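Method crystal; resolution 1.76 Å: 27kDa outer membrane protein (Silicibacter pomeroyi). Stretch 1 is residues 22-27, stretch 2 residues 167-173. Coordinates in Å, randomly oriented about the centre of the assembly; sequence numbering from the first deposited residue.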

# COMPACT_ATOMS: atom_id res chain seq x y z
N GLY A 22 -14.68 2.97 7.66
CA GLY A 22 -14.34 4.38 7.91
C GLY A 22 -14.99 5.27 6.85
O GLY A 22 -15.24 4.79 5.75
N ASP A 23 -15.31 6.51 7.18
CA ASP A 23 -16.09 7.36 6.24
C ASP A 23 -15.23 8.11 5.23
O ASP A 23 -15.77 8.78 4.35
CB ASP A 23 -17.04 8.30 6.98
CG ASP A 23 -16.32 9.41 7.74
OD1 ASP A 23 -15.08 9.37 7.86
OD2 ASP A 23 -17.03 10.31 8.24
N VAL A 24 -13.91 8.03 5.40
CA VAL A 24 -12.94 8.58 4.43
C VAL A 24 -11.97 7.47 4.07
O VAL A 24 -11.37 6.82 4.96
CB VAL A 24 -12.19 9.78 5.02
CG1 VAL A 24 -11.04 10.25 4.09
CG2 VAL A 24 -13.14 10.90 5.28
N THR A 25 -11.81 7.23 2.76
CA THR A 25 -10.78 6.30 2.27
C THR A 25 -9.54 7.03 1.79
O THR A 25 -9.63 7.97 0.98
CB THR A 25 -11.32 5.42 1.11
OG1 THR A 25 -12.39 4.63 1.60
CG2 THR A 25 -10.23 4.46 0.59
N VAL A 26 -8.39 6.59 2.29
CA VAL A 26 -7.08 7.06 1.81
C VAL A 26 -6.46 5.93 1.03
O VAL A 26 -6.34 4.82 1.56
CB VAL A 26 -6.14 7.47 2.99
CG1 VAL A 26 -4.72 7.75 2.47
CG2 VAL A 26 -6.71 8.67 3.73
N VAL A 27 -6.08 6.19 -0.22
CA VAL A 27 -5.38 5.16 -0.99
C VAL A 27 -3.91 5.55 -1.09
O VAL A 27 -3.62 6.71 -1.38
CB VAL A 27 -5.96 5.07 -2.43
CG1 VAL A 27 -5.26 3.96 -3.20
CG2 VAL A 27 -7.50 4.81 -2.37
N ALA A 167 -6.38 16.70 4.99
CA ALA A 167 -7.08 16.23 3.79
C ALA A 167 -8.30 15.40 4.19
O ALA A 167 -9.39 15.54 3.60
CB ALA A 167 -6.13 15.43 2.88
N VAL A 168 -8.12 14.56 5.21
CA VAL A 168 -9.22 13.75 5.73
C VAL A 168 -10.31 14.67 6.28
O VAL A 168 -11.51 14.50 5.98
CB VAL A 168 -8.72 12.78 6.82
CG1 VAL A 168 -9.89 12.20 7.64
CG2 VAL A 168 -7.92 11.66 6.17
N ASP A 169 -9.92 15.65 7.11
CA ASP A 169 -10.91 16.55 7.72
C ASP A 169 -11.69 17.32 6.64
O ASP A 169 -12.91 17.52 6.75
CB ASP A 169 -10.26 17.55 8.69
CG ASP A 169 -9.65 16.86 9.93
OD1 ASP A 169 -9.98 15.68 10.22
OD2 ASP A 169 -8.85 17.52 10.62
N ARG A 170 -10.98 17.76 5.60
CA ARG A 170 -11.61 18.52 4.50
C ARG A 170 -12.63 17.66 3.75
O ARG A 170 -13.70 18.14 3.39
CB ARG A 170 -10.55 19.05 3.53
CG ARG A 170 -9.97 20.35 4.00
CD ARG A 170 -8.77 20.82 3.16
NE ARG A 170 -8.00 21.78 3.95
CZ ARG A 170 -8.33 23.06 4.12
NH1 ARG A 170 -9.42 23.56 3.53
NH2 ARG A 170 -7.58 23.85 4.88
N ALA A 171 -12.28 16.39 3.55
CA ALA A 171 -13.16 15.44 2.88
C ALA A 171 -14.44 15.27 3.66
O ALA A 171 -15.53 15.24 3.08
CB ALA A 171 -12.43 14.08 2.67
N ARG A 172 -14.33 15.21 4.98
CA ARG A 172 -15.52 15.07 5.82
C ARG A 172 -16.38 16.31 5.76
O ARG A 172 -17.60 16.22 5.70
CB ARG A 172 -15.15 14.76 7.27
CG ARG A 172 -14.52 13.41 7.40
CD ARG A 172 -14.47 12.94 8.85
NE ARG A 172 -13.88 11.61 8.90
CZ ARG A 172 -12.76 11.31 9.57
NH1 ARG A 172 -12.14 12.24 10.30
NH2 ARG A 172 -12.31 10.06 9.56
N LYS A 173 -15.73 17.47 5.78
CA LYS A 173 -16.47 18.74 5.69
C LYS A 173 -17.24 18.83 4.37
O LYS A 173 -18.37 19.32 4.35
CB LYS A 173 -15.52 19.93 5.84
CG LYS A 173 -15.50 20.54 7.23
CD LYS A 173 -14.36 20.00 8.07
CE LYS A 173 -14.12 20.83 9.34
NZ LYS A 173 -12.85 20.44 10.02

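A single carboxylate oxygen carries the whole polar part of this contact. OD1 of Asp23 accepts two hydrogen bonds from the guanidinium of Arg172. The strong one comes from NE of Arg172, which lies 2.7 Å from OD1 of Asp23, with an N-H...O angle of 167°. The second comes from NH2 of Arg172, 3.3 Å from the same OD1 of Asp23, and its angle of 132° makes it weak. OD1 sits at the edge of the guanidinium, near its plane, where the N-H bonds of NE and NH2 point. The distances show that it lies closer to NE than to NH2, so the fork is lopsided. The opposite charges make the pair a salt bridge.

Both residues reach this bridge with the ends of their side chains. The CA-to-CB bonds of Asp23 and Arg172 point sideways relative to the other stretch. Asp23 has chi1 in p, at 70°. Arg172 runs m, t, t through its first three chi angles, an extended chain that carries its guanidinium to the aspartate. Asp23 is exposed, so the bridge forms at the margin of the contact rather than in its interior. NH1 and NH2 of Arg172 also have hydrogen-bond partners elsewhere in the structure.

The backbones meet as strand against helix. Residues 24-27 are strand, and residues 167-173 belong to a helix that extends beyond both ends of the stretch. Their N-to-C directions differ by 141°, so they run roughly antiparallel but clearly skewed. The axes approach to 9.1 Å, leaving room for side chains between them. The nearest CA atoms are those of Val24 and Val168, 6.5 Å apart. No backbone hydrogen bond joins the two stretches. Within the helix, N of Arg172 bonds to O of Val168 at 3.1 Å, one turn back. That turn sets Val168, Ala171 and Arg172 where all three can touch Val24.

Val24 is the centre of the apolar packing. It is buried, and its CA-to-CB bond points toward the helix. Both methyls of Val24 face the helix. CG1 of Val24 lies 4.0 Å from CG2 of Val168. CG2 of Val24 lies 4.2 Å from CB of Ala171 and 3.6 Å from CG of Arg172. The last contact is with the aliphatic part of the arginine, so one side chain serves both the apolar packing and the salt bridge. Ala171 also points toward the strand, and its short side chain ends at the methyl that meets Val24.

Val26 adds a smaller contact. CG2 of Val26 lies 4.0 Å from CG2 of Val168, so this one methyl of Val168 touches both Val24 and Val26. These pairings are van der Waals contacts that shield hydrocarbon from water. Between Val24 and Val26, the CA-to-CB bond of Thr25 points away from the helix, in keeping with the alternation of a strand, and its OG1 is hydrogen-bonded elsewhere in the structure. The two stretches together bury 232 Å², a modest area.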